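Local coordinates for protein CopN (PDB 4NRH) that probably acts as a gatekeeper of type III secretion in Chlamydia pneumoniae, working with the chaperone Scc3 to direct secretion of translocators, at residues A[59-64]-A[95-100]; A[64-69]-A[103-108]; A[240-245]-A[291-296]. One frame throughout, in Å; residues are numbered along the deposited sequence.

Contact 1. Residues A[59-64]-A[95-100]; sequences KDPALQ and EQFGRT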
ATOM      1  N   LYS A  59      23.816   2.106 -28.688  1.00 47.78           N
ATOM      2  CA  LYS A  59      22.424   2.115 -29.126  1.00 52.28           C
ATOM      3  C   LYS A  59      21.486   2.793 -28.126  1.00 43.52           C
ATOM      4  O   LYS A  59      20.611   3.567 -28.513  1.00 48.58           O
ATOM      5  CB  LYS A  59      21.954   0.681 -29.387  1.00 63.52           C
ATOM      6  CG  LYS A  59      20.450   0.531 -29.549  1.00 67.09           C
ATOM      7  CD  LYS A  59      20.037  -0.933 -29.517  1.00 62.95           C
ATOM      8  CE  LYS A  59      18.603  -1.114 -29.985  1.00 62.30           C
ATOM      9  NZ  LYS A  59      18.440  -0.775 -31.424  1.00 69.24           N
ATOM     10  N   ASP A  60      21.677   2.509 -26.843  1.00 48.12           N
ATOM     11  CA  ASP A  60      20.780   3.020 -25.811  1.00 43.43           C
ATOM     12  C   ASP A  60      21.209   4.408 -25.339  1.00 45.75           C
ATOM     13  O   ASP A  60      22.350   4.596 -24.917  1.00 42.24           O
ATOM     14  CB  ASP A  60      20.719   2.054 -24.627  1.00 30.38           C
ATOM     15  CG  ASP A  60      19.603   2.392 -23.655  1.00 40.42           C
ATOM     16  OD1 ASP A  60      19.765   3.345 -22.865  1.00 43.12           O
ATOM     17  OD2 ASP A  60      18.562   1.702 -23.679  1.00 49.02           O
ATOM     18  N   PRO A  61      20.290   5.385 -25.418  1.00 40.70           N
ATOM     19  CA  PRO A  61      20.521   6.784 -25.035  1.00 39.00           C
ATOM     20  C   PRO A  61      21.107   6.954 -23.631  1.00 42.54           C
ATOM     21  O   PRO A  61      21.917   7.856 -23.415  1.00 43.06           O
ATOM     22  CB  PRO A  61      19.122   7.397 -25.107  1.00 38.78           C
ATOM     23  CG  PRO A  61      18.418   6.582 -26.132  1.00 45.16           C
ATOM     24  CD  PRO A  61      18.935   5.182 -25.961  1.00 44.21           C
ATOM     25  N   ALA A  62      20.697   6.105 -22.693  1.00 33.06           N
ATOM     26  CA  ALA A  62      21.208   6.173 -21.328  1.00 32.67           C
ATOM     27  C   ALA A  62      22.690   5.823 -21.288  1.00 32.96           C
ATOM     28  O   ALA A  62      23.472   6.461 -20.583  1.00 38.22           O
ATOM     29  CB  ALA A  62      20.418   5.252 -20.414  1.00 29.16           C
ATOM     30  N   LEU A  63      23.068   4.800 -22.048  1.00 27.38           N
ATOM     31  CA  LEU A  63      24.465   4.391 -22.141  1.00 36.23           C
ATOM     32  C   LEU A  63      25.264   5.392 -22.972  1.00 40.40           C
ATOM     33  O   LEU A  63      26.451   5.604 -22.726  1.00 42.79           O
ATOM     34  CB  LEU A  63      24.584   2.984 -22.734  1.00 34.78           C
ATOM     35  CG  LEU A  63      24.403   1.799 -21.777  1.00 32.51           C
ATOM     36  CD1 LEU A  63      25.390   1.892 -20.621  1.00 26.73           C
ATOM     37  CD2 LEU A  63      22.975   1.692 -21.262  1.00 29.66           C
ATOM     38  N   GLN A  64      24.613   5.994 -23.965  1.00 34.43           N
ATOM     39  CA  GLN A  64      25.224   7.072 -24.736  1.00 32.96           C
ATOM     40  C   GLN A  64      25.598   8.222 -23.810  1.00 40.10           C
ATOM     41  O   GLN A  64      26.686   8.791 -23.908  1.00 33.84           O
ATOM     42  CB  GLN A  64      24.280   7.576 -25.831  1.00 30.31           C
ATOM     43  CG  GLN A  64      23.956   6.560 -26.912  1.00 37.50           C
ATOM     44  CD  GLN A  64      22.910   7.065 -27.886  1.00 41.62           C
ATOM     45  OE1 GLN A  64      22.428   8.191 -27.768  1.00 43.74           O
ATOM     46  NE2 GLN A  64      22.550   6.229 -28.855  1.00 38.29           N
ATOM     47  N   GLU A  95      20.341  17.860 -24.170  1.00 46.16           N
ATOM     48  CA  GLU A  95      19.272  18.736 -24.639  1.00 57.95           C
ATOM     49  C   GLU A  95      18.340  18.013 -25.605  1.00 55.77           C
ATOM     50  O   GLU A  95      17.120  18.174 -25.546  1.00 58.08           O
ATOM     51  CB  GLU A  95      19.855  19.981 -25.315  1.00 63.53           C
ATOM     52  CG  GLU A  95      20.197  21.114 -24.362  1.00 72.36           C
ATOM     53  CD  GLU A  95      20.879  22.272 -25.065  1.00 90.54           C
ATOM     54  OE1 GLU A  95      20.466  22.610 -26.196  1.00 96.93           O
ATOM     55  OE2 GLU A  95      21.825  22.847 -24.487  1.00 96.30           O
ATOM     56  N   GLN A  96      18.924  17.218 -26.494  1.00 53.36           N
ATOM     57  CA  GLN A  96      18.164  16.504 -27.513  1.00 56.25           C
ATOM     58  C   GLN A  96      17.293  15.387 -26.936  1.00 51.30           C
ATOM     59  O   GLN A  96      16.103  15.301 -27.236  1.00 52.19           O
ATOM     60  CB  GLN A  96      19.116  15.928 -28.565  1.00 54.42           C
ATOM     61  CG  GLN A  96      18.463  14.968 -29.544  1.00 66.72           C
ATOM     62  CD  GLN A  96      19.457  14.374 -30.525  1.00 76.76           C
ATOM     63  OE1 GLN A  96      20.588  14.848 -30.644  1.00 77.81           O
ATOM     64  NE2 GLN A  96      19.038  13.332 -31.234  1.00 73.74           N
ATOM     65  N   PHE A  97      17.889  14.537 -26.106  1.00 47.25           N
ATOM     66  CA  PHE A  97      17.188  13.369 -25.577  1.00 43.90           C
ATOM     67  C   PHE A  97      16.439  13.669 -24.282  1.00 51.35           C
ATOM     68  O   PHE A  97      15.415  13.049 -23.992  1.00 57.31           O
ATOM     69  CB  PHE A  97      18.172  12.220 -25.355  1.00 40.99           C
ATOM     70  CG  PHE A  97      18.648  11.579 -26.626  1.00 51.52           C
ATOM     71  CD1 PHE A  97      17.904  10.581 -27.236  1.00 55.14           C
ATOM     72  CD2 PHE A  97      19.837  11.977 -27.217  1.00 52.35           C
ATOM     73  CE1 PHE A  97      18.338   9.989 -28.407  1.00 56.80           C
ATOM     74  CE2 PHE A  97      20.276  11.390 -28.390  1.00 52.37           C
ATOM     75  CZ  PHE A  97      19.526  10.394 -28.985  1.00 54.24           C
ATOM     76  N   GLY A  98      16.948  14.628 -23.514  1.00 51.88           N
ATOM     77  CA  GLY A  98      16.346  15.003 -22.245  1.00 47.61           C
ATOM     78  C   GLY A  98      16.215  13.854 -21.264  1.00 46.22           C
ATOM     79  O   GLY A  98      17.201  13.193 -20.932  1.00 41.77           O
ATOM     80  N   ARG A  99      14.993  13.622 -20.796  1.00 47.85           N
ATOM     81  CA  ARG A  99      14.732  12.597 -19.789  1.00 51.19           C
ATOM     82  C   ARG A  99      15.016  11.191 -20.309  1.00 43.68           C
ATOM     83  O   ARG A  99      15.316  10.283 -19.533  1.00 38.18           O
ATOM     84  CB  ARG A  99      13.287  12.686 -19.300  1.00 54.52           C
ATOM     85  CG  ARG A  99      13.064  11.997 -17.968  1.00 57.67           C
ATOM     86  CD  ARG A  99      11.596  11.925 -17.606  1.00 55.28           C
ATOM     87  NE  ARG A  99      11.409  11.264 -16.320  1.00 64.01           N
ATOM     88  CZ  ARG A  99      10.410  10.433 -16.041  1.00 58.18           C
ATOM     89  NH1 ARG A  99       9.497  10.153 -16.962  1.00 47.09           N
ATOM     90  NH2 ARG A  99      10.327   9.880 -14.839  1.00 59.30           N
ATOM     91  N   THR A 100      14.910  11.013 -21.622  1.00 43.79           N
ATOM     92  CA  THR A 100      15.194   9.729 -22.252  1.00 41.34           C
ATOM     93  C   THR A 100      16.644   9.319 -21.995  1.00 44.81           C
ATOM     94  O   THR A 100      16.964   8.131 -21.928  1.00 46.90           O
ATOM     95  CB  THR A 100      14.924   9.780 -23.771  1.00 42.51           C
ATOM     96  OG1 THR A 100      13.581  10.226 -24.004  1.00 45.10           O
ATOM     97  CG2 THR A 100      15.116   8.411 -24.408  1.00 41.54           C
TER

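Contact 2. Residues A[64-69]-A[103-108]; sequences QSTALD and GAKNIL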
ATOM      1  N   GLN A  64      24.613   5.994 -23.965  1.00 34.43           N
ATOM      2  CA  GLN A  64      25.224   7.072 -24.736  1.00 32.96           C
ATOM      3  C   GLN A  64      25.598   8.222 -23.810  1.00 40.10           C
ATOM      4  O   GLN A  64      26.686   8.791 -23.908  1.00 33.84           O
ATOM      5  CB  GLN A  64      24.280   7.576 -25.831  1.00 30.31           C
ATOM      6  CG  GLN A  64      23.956   6.560 -26.912  1.00 37.50           C
ATOM      7  CD  GLN A  64      22.910   7.065 -27.886  1.00 41.62           C
ATOM      8  OE1 GLN A  64      22.428   8.191 -27.768  1.00 43.74           O
ATOM      9  NE2 GLN A  64      22.550   6.229 -28.855  1.00 38.29           N
ATOM     10  N   SER A  65      24.675   8.556 -22.911  1.00 35.74           N
ATOM     11  CA  SER A  65      24.881   9.624 -21.940  1.00 36.27           C
ATOM     12  C   SER A  65      25.986   9.254 -20.958  1.00 40.48           C
ATOM     13  O   SER A  65      26.759  10.109 -20.524  1.00 42.42           O
ATOM     14  CB  SER A  65      23.581   9.922 -21.189  1.00 31.52           C
ATOM     15  OG  SER A  65      23.746  11.004 -20.293  1.00 37.70           O
ATOM     16  N   THR A  66      26.052   7.972 -20.609  1.00 34.58           N
ATOM     17  CA  THR A  66      27.090   7.467 -19.721  1.00 35.94           C
ATOM     18  C   THR A  66      28.460   7.538 -20.391  1.00 34.43           C
ATOM     19  O   THR A  66      29.440   7.965 -19.778  1.00 31.31           O
ATOM     20  CB  THR A  66      26.808   6.012 -19.295  1.00 37.62           C
ATOM     21  OG1 THR A  66      25.579   5.955 -18.559  1.00 40.05           O
ATOM     22  CG2 THR A  66      27.940   5.474 -18.431  1.00 27.70           C
ATOM     23  N   ALA A  67      28.516   7.119 -21.653  1.00 30.85           N
ATOM     24  CA  ALA A  67      29.755   7.137 -22.424  1.00 31.49           C
ATOM     25  C   ALA A  67      30.294   8.557 -22.580  1.00 31.55           C
ATOM     26  O   ALA A  67      31.502   8.783 -22.514  1.00 41.13           O
ATOM     27  CB  ALA A  67      29.537   6.500 -23.792  1.00 26.24           C
ATOM     28  N   LEU A  68      29.388   9.510 -22.782  1.00 33.38           N
ATOM     29  CA  LEU A  68      29.762  10.913 -22.911  1.00 36.71           C
ATOM     30  C   LEU A  68      30.375  11.453 -21.622  1.00 40.27           C
ATOM     31  O   LEU A  68      31.345  12.212 -21.662  1.00 36.55           O
ATOM     32  CB  LEU A  68      28.552  11.753 -23.318  1.00 36.13           C
ATOM     33  CG  LEU A  68      28.243  11.707 -24.815  1.00 37.08           C
ATOM     34  CD1 LEU A  68      26.820  12.151 -25.088  1.00 37.48           C
ATOM     35  CD2 LEU A  68      29.236  12.558 -25.596  1.00 36.14           C
ATOM     36  N   ASP A  69      29.799  11.076 -20.483  1.00 32.45           N
ATOM     37  CA  ASP A  69      30.378  11.420 -19.187  1.00 35.19           C
ATOM     38  C   ASP A  69      31.812  10.912 -19.090  1.00 32.37           C
ATOM     39  O   ASP A  69      32.696  11.609 -18.592  1.00 33.12           O
ATOM     40  CB  ASP A  69      29.538  10.849 -18.041  1.00 37.80           C
ATOM     41  CG  ASP A  69      28.160  11.475 -17.957  1.00 36.41           C
ATOM     42  OD1 ASP A  69      28.014  12.651 -18.353  1.00 36.61           O
ATOM     43  OD2 ASP A  69      27.225  10.794 -17.490  1.00 40.07           O
ATOM     44  N   GLY A 103      17.084  10.725 -17.279  1.00 43.49           N
ATOM     45  CA  GLY A 103      16.165   9.982 -16.436  1.00 46.49           C
ATOM     46  C   GLY A 103      16.451   8.493 -16.446  1.00 43.28           C
ATOM     47  O   GLY A 103      16.437   7.842 -15.401  1.00 50.94           O
ATOM     48  N   ALA A 104      16.709   7.955 -17.633  1.00 41.20           N
ATOM     49  CA  ALA A 104      17.038   6.544 -17.785  1.00 40.65           C
ATOM     50  C   ALA A 104      18.374   6.212 -17.123  1.00 36.57           C
ATOM     51  O   ALA A 104      18.517   5.172 -16.481  1.00 36.32           O
ATOM     52  CB  ALA A 104      17.067   6.164 -19.259  1.00 37.67           C
ATOM     53  N   LYS A 105      19.350   7.098 -17.291  1.00 33.18           N
ATOM     54  CA  LYS A 105      20.677   6.900 -16.717  1.00 34.95           C
ATOM     55  C   LYS A 105      20.639   6.870 -15.187  1.00 32.15           C
ATOM     56  O   LYS A 105      21.414   6.155 -14.554  1.00 37.57           O
ATOM     57  CB  LYS A 105      21.635   7.994 -17.203  1.00 29.56           C
ATOM     58  CG  LYS A 105      23.045   7.898 -16.643  1.00 39.35           C
ATOM     59  CD  LYS A 105      23.983   8.879 -17.331  1.00 37.02           C
ATOM     60  CE  LYS A 105      23.614  10.320 -17.014  1.00 32.53           C
ATOM     61  NZ  LYS A 105      24.549  11.285 -17.661  1.00 30.15           N
ATOM     62  N   ASN A 106      19.732   7.644 -14.599  1.00 34.29           N
ATOM     63  CA  ASN A 106      19.621   7.713 -13.144  1.00 41.55           C
ATOM     64  C   ASN A 106      18.985   6.475 -12.512  1.00 43.25           C
ATOM     65  O   ASN A 106      19.002   6.321 -11.291  1.00 48.73           O
ATOM     66  CB  ASN A 106      18.830   8.958 -12.738  1.00 46.03           C
ATOM     67  CG  ASN A 106      19.581  10.241 -13.025  1.00 49.50           C
ATOM     68  OD1 ASN A 106      20.788  10.225 -13.276  1.00 43.18           O
ATOM     69  ND2 ASN A 106      18.872  11.363 -12.991  1.00 45.02           N
ATOM     70  N   ILE A 107      18.423   5.599 -13.339  1.00 38.17           N
ATOM     71  CA  ILE A 107      17.855   4.345 -12.852  1.00 40.01           C
ATOM     72  C   ILE A 107      18.528   3.160 -13.533  1.00 36.80           C
ATOM     73  O   ILE A 107      17.998   2.048 -13.544  1.00 38.40           O
ATOM     74  CB  ILE A 107      16.334   4.271 -13.087  1.00 34.34           C
ATOM     75  CG1 ILE A 107      16.015   4.357 -14.581  1.00 36.13           C
ATOM     76  CG2 ILE A 107      15.622   5.374 -12.317  1.00 36.37           C
ATOM     77  CD1 ILE A 107      14.600   3.955 -14.926  1.00 42.08           C
ATOM     78  N   LEU A 108      19.703   3.419 -14.100  1.00 38.06           N
ATOM     79  CA  LEU A 108      20.465   2.424 -14.848  1.00 35.51           C
ATOM     80  C   LEU A 108      20.756   1.163 -14.037  1.00 34.90           C
ATOM     81  O   LEU A 108      20.412   0.056 -14.452  1.00 40.49           O
ATOM     82  CB  LEU A 108      21.778   3.041 -15.336  1.00 34.36           C
ATOM     83  CG  LEU A 108      22.541   2.335 -16.457  1.00 37.35           C
ATOM     84  CD1 LEU A 108      21.674   2.199 -17.693  1.00 34.89           C
ATOM     85  CD2 LEU A 108      23.807   3.106 -16.780  1.00 44.64           C
TER

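Contact 3. Residues A[240-245]-A[291-296]; sequences KFPTAS and GAMIAN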
ATOM      1  N   LYS A 240     -19.782  -0.228  -2.326  1.00 80.67           N
ATOM      2  CA  LYS A 240     -19.761   0.427  -1.022  1.00 87.30           C
ATOM      3  C   LYS A 240     -20.983   0.101  -0.160  1.00 82.01           C
ATOM      4  O   LYS A 240     -21.015   0.430   1.025  1.00 78.10           O
ATOM      5  CB  LYS A 240     -19.645   1.942  -1.210  1.00 98.94           C
ATOM      6  CG  LYS A 240     -18.521   2.358  -2.150  1.00 99.48           C
ATOM      7  CD  LYS A 240     -17.176   1.816  -1.691  1.00 98.17           C
ATOM      8  CE  LYS A 240     -16.030   2.436  -2.472  1.00101.89           C
ATOM      9  NZ  LYS A 240     -16.134   2.168  -3.933  1.00103.76           N
ATOM     10  N   PHE A 241     -21.982  -0.543  -0.755  1.00 80.87           N
ATOM     11  CA  PHE A 241     -23.151  -1.011  -0.009  1.00 80.84           C
ATOM     12  C   PHE A 241     -23.462  -2.471  -0.320  1.00 74.92           C
ATOM     13  O   PHE A 241     -24.446  -2.767  -0.997  1.00 71.39           O
ATOM     14  CB  PHE A 241     -24.378  -0.143  -0.303  1.00 81.52           C
ATOM     15  CG  PHE A 241     -24.176   1.314  -0.015  1.00 89.62           C
ATOM     16  CD1 PHE A 241     -24.089   1.766   1.292  1.00 94.51           C
ATOM     17  CD2 PHE A 241     -24.087   2.236  -1.043  1.00 95.45           C
ATOM     18  CE1 PHE A 241     -23.907   3.107   1.568  1.00100.68           C
ATOM     19  CE2 PHE A 241     -23.907   3.579  -0.774  1.00102.57           C
ATOM     20  CZ  PHE A 241     -23.816   4.015   0.533  1.00104.07           C
ATOM     21  N   PRO A 242     -22.623  -3.392   0.181  1.00 73.84           N
ATOM     22  CA  PRO A 242     -22.776  -4.816  -0.131  1.00 71.88           C
ATOM     23  C   PRO A 242     -24.026  -5.440   0.486  1.00 73.16           C
ATOM     24  O   PRO A 242     -24.371  -5.147   1.631  1.00 69.19           O
ATOM     25  CB  PRO A 242     -21.514  -5.441   0.471  1.00 65.04           C
ATOM     26  CG  PRO A 242     -21.147  -4.522   1.584  1.00 68.18           C
ATOM     27  CD  PRO A 242     -21.493  -3.147   1.093  1.00 71.15           C
ATOM     28  N   THR A 243     -24.692  -6.297  -0.282  1.00 68.50           N
ATOM     29  CA  THR A 243     -25.790  -7.108   0.230  1.00 67.46           C
ATOM     30  C   THR A 243     -25.538  -8.570  -0.114  1.00 63.00           C
ATOM     31  O   THR A 243     -24.774  -8.872  -1.030  1.00 59.25           O
ATOM     32  CB  THR A 243     -27.153  -6.673  -0.344  1.00 68.39           C
ATOM     33  OG1 THR A 243     -27.180  -6.912  -1.757  1.00 60.37           O
ATOM     34  CG2 THR A 243     -27.409  -5.196  -0.075  1.00 61.99           C
ATOM     35  N   ALA A 244     -26.176  -9.471   0.622  1.00 49.79           N
ATOM     36  CA  ALA A 244     -26.041 -10.902   0.372  1.00 51.83           C
ATOM     37  C   ALA A 244     -26.538 -11.264  -1.024  1.00 46.25           C
ATOM     38  O   ALA A 244     -25.953 -12.107  -1.704  1.00 45.96           O
ATOM     39  CB  ALA A 244     -26.793 -11.698   1.428  1.00 36.23           C
ATOM     40  N   SER A 245     -27.620 -10.617  -1.443  1.00 53.83           N
ATOM     41  CA  SER A 245     -28.199 -10.839  -2.763  1.00 58.62           C
ATOM     42  C   SER A 245     -27.230 -10.497  -3.891  1.00 57.99           C
ATOM     43  O   SER A 245     -27.046 -11.284  -4.819  1.00 64.00           O
ATOM     44  CB  SER A 245     -29.483 -10.024  -2.919  1.00 58.84           C
ATOM     45  OG  SER A 245     -30.494 -10.498  -2.048  1.00 76.79           O
ATOM     46  N   GLY A 291     -17.696  -9.236   4.870  1.00 40.15           N
ATOM     47  CA  GLY A 291     -17.563 -10.536   5.502  1.00 35.44           C
ATOM     48  C   GLY A 291     -18.916 -11.065   5.935  1.00 49.48           C
ATOM     49  O   GLY A 291     -19.233 -12.236   5.727  1.00 52.91           O
ATOM     50  N   ALA A 292     -19.706 -10.190   6.549  1.00 51.85           N
ATOM     51  CA  ALA A 292     -21.056 -10.527   6.985  1.00 52.91           C
ATOM     52  C   ALA A 292     -21.941 -10.955   5.817  1.00 51.88           C
ATOM     53  O   ALA A 292     -22.665 -11.947   5.908  1.00 49.17           O
ATOM     54  CB  ALA A 292     -21.682  -9.347   7.712  1.00 42.67           C
ATOM     55  N   MET A 293     -21.881 -10.201   4.724  1.00 49.64           N
ATOM     56  CA  MET A 293     -22.742 -10.453   3.574  1.00 47.37           C
ATOM     57  C   MET A 293     -22.381 -11.754   2.860  1.00 42.44           C
ATOM     58  O   MET A 293     -23.260 -12.460   2.366  1.00 38.61           O
ATOM     59  CB  MET A 293     -22.678  -9.282   2.591  1.00 47.92           C
ATOM     60  CG  MET A 293     -23.246  -7.981   3.140  1.00 55.92           C
ATOM     61  SD  MET A 293     -24.897  -8.170   3.844  1.00 68.75           S
ATOM     62  CE  MET A 293     -24.555  -7.971   5.592  1.00 76.41           C
ATOM     63  N   ILE A 294     -21.090 -12.068   2.805  1.00 40.31           N
ATOM     64  CA  ILE A 294     -20.643 -13.335   2.238  1.00 36.31           C
ATOM     65  C   ILE A 294     -21.121 -14.487   3.116  1.00 40.89           C
ATOM     66  O   ILE A 294     -21.587 -15.512   2.616  1.00 46.48           O
ATOM     67  CB  ILE A 294     -19.108 -13.391   2.090  1.00 40.57           C
ATOM     68  CG1 ILE A 294     -18.634 -12.350   1.074  1.00 38.21           C
ATOM     69  CG2 ILE A 294     -18.658 -14.778   1.652  1.00 37.95           C
ATOM     70  CD1 ILE A 294     -17.131 -12.218   0.994  1.00 39.02           C
ATOM     71  N   ALA A 295     -21.006 -14.305   4.428  1.00 35.99           N
ATOM     72  CA  ALA A 295     -21.507 -15.279   5.393  1.00 43.49           C
ATOM     73  C   ALA A 295     -23.011 -15.478   5.231  1.00 47.31           C
ATOM     74  O   ALA A 295     -23.511 -16.602   5.294  1.00 52.55           O
ATOM     75  CB  ALA A 295     -21.177 -14.842   6.811  1.00 41.96           C
ATOM     76  N   ASN A 296     -23.726 -14.376   5.023  1.00 44.36           N
ATOM     77  CA  ASN A 296     -25.167 -14.425   4.805  1.00 48.37           C
ATOM     78  C   ASN A 296     -25.511 -15.113   3.489  1.00 49.29           C
ATOM     79  O   ASN A 296     -26.484 -15.863   3.408  1.00 50.19           O
ATOM     80  CB  ASN A 296     -25.761 -13.014   4.825  1.00 46.40           C
ATOM     81  CG  ASN A 296     -25.771 -12.407   6.212  1.00 59.61           C
ATOM     82  OD1 ASN A 296     -25.297 -13.015   7.174  1.00 63.23           O
ATOM     83  ND2 ASN A 296     -26.318 -11.202   6.327  1.00 60.51           N
TER

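Contact 1. Residues A[59-64]-A[95-100]
The amide oxygen of Gln64, OE1, lies 3.8 Å from Phe97 CZ while being hydrogen-bonded to His93 NE2, one helical turn before Phe97. The other end of the same amide is held as well, NE2 donating to the carbonyl of Ile58. The group is thus tied at both ends; its plane stands 78° from that of the phenyl ring. This junction belongs to the all-helical HrpJ-like domain: the start of helix 61-74 packs against the point where helix 80-97 gives way to helix 99-105. Gly98, with positive phi, takes the chain out of the first of these.

Pro61, the first residue of its helix, fills the corner between Phe97 and Thr100. The Pro61 and Phe97 side chains cross at about a right angle, Pro61 CB lying 4.0 Å from Phe97 CD1. From Pro61, CG also reaches the Thr100 methyl, CG2, at 4.1 Å, and CB rests 3.9 Å from the Thr100 carbonyl oxygen. With CG anti to the carbonyl carbon (chi1 -73°), the Phe97 ring is directed at Pro61 and Gln64. Helix 47-57 touches the ring through Gln55, and His93 meets it with planes inclined by about 35°.

No hydrogen bond joins the two segments; Asp60 and Thr100 each bond within their own. Asp60 is the N-cap of helix 61-74, its OD1 accepting from Ala62 N at 2.9 Å. In 95-100, Thr100 N bonds to Phe97 O at 3.2 Å, and Thr100 OG1 adds a weak 3.4 Å bond to that same Phe97 O.

Contact 2. Residues A[64-69]-A[103-108]
Lys105 and Asp69 reach toward each other tip to tip, closing a salt bridge of 2.7 Å between Lys105 NZ and Asp69 OD2. The ammonium comes to the syn lone pair of OD2, on the side of the other carboxylate oxygen, and OD1 in turn pairs with Arg90 of helix 80-97. Ser65, one turn earlier, adds a second grip: its OG accepts from Lys105 NZ at 2.8 Å. The lysine starts straight, with CG anti to the backbone N, and bends at chi3 (67°), which swings CE to 3.4 Å from Ser65 OG.

Helix 61-74 here packs against the Lys105 region of helix 99-105 within the helical bundle of the HrpJ-like domain, and Lys105 also opens the type I turn that runs to Leu108 and the next helix. Thr66 lies obliquely across the aliphatic part of the lysine, its OG1 3.6 Å from Lys105 CD. That hydroxyl is already engaged in its own helix, bonded to the carbonyl of Ala62. At the last residue of the turn, Leu108 brings CD2 to 3.8 Å from Thr66 OG1. Tyr22 of helix 18-24 touches both Thr66 and Asp69, while Leu108 also touches Asn26, a residue of the bound sodium site.

Contact 3. Residues A[240-245]-A[291-296]
Met293 lies against the backbone of Pro242, Thr243 and Ala244, and it gives the larger part of its helix's share of the contact. The backbones come close as well, with the CA atoms of Ala244 and Met293 only 4.6 Å apart. From Met293, CG sits 3.4 Å from the Pro242 carbonyl oxygen and 4.1 Å from Pro242 CB. A bend at chi2 (-51°) places SD beside Thr243 and Ala244, 3.7 Å from Ala244 N and 3.9 Å from Thr243 CA. Pro242 itself is buried, and it also touches Gln289 and Leu290, further back along helix 284-301.

In the third helical domain of this low-calcium-response E family, the contact places the start of helix 244-255 on the flank of helix 284-301. Thr243 is the N-cap: its CB points away from 291-296, and OG1 accepts from Lys246 N, so that the capping hydroxyl serves its own helix. Ile294, whose CB points away from 240-245, packs on Phe269 and Phe270 of helix 259-272.

Toward solvent the packing thins. The methyl of Ala244 meets Asn296 CB at 3.8 Å and the Met293 carbonyl oxygen at 3.7 Å, but Asn296 is exposed and gives little more than its CB to the contact. Nearby Ala292 packs on Ile44 of the bound chaperone chain.

With no hydrogen bond or ion pair between the segments, their attachment rests on van der Waals packing of a bent thioether chain against proline and bare backbone, and of the Ala244 methyl on Asn296 CB, so the contact depends on shape and close packing.

Overall arrangement
From the N terminus, 59-64, the turn and first residues of helix 61-74, opens contact 1 and 64-69 opens contact 2, the two sharing Gln64. The chain then runs through helix 80-97 and closes contact 1 at 95-100 and contact 2 at 103-108, so the two loops cross rather than nest. Their centres are 7 Å apart, and they touch directly: Ala62 CB packs 3.7 Å from Ala104 CB. Together they fix helix 61-74 to the junction after helix 80-97 and to helix 99-105. Contact 3 follows in series, closing a separate loop from 240-245 to 291-296 in the third helical domain. Its centre is about 53 Å from theirs, on the opposite side of the chain's centre.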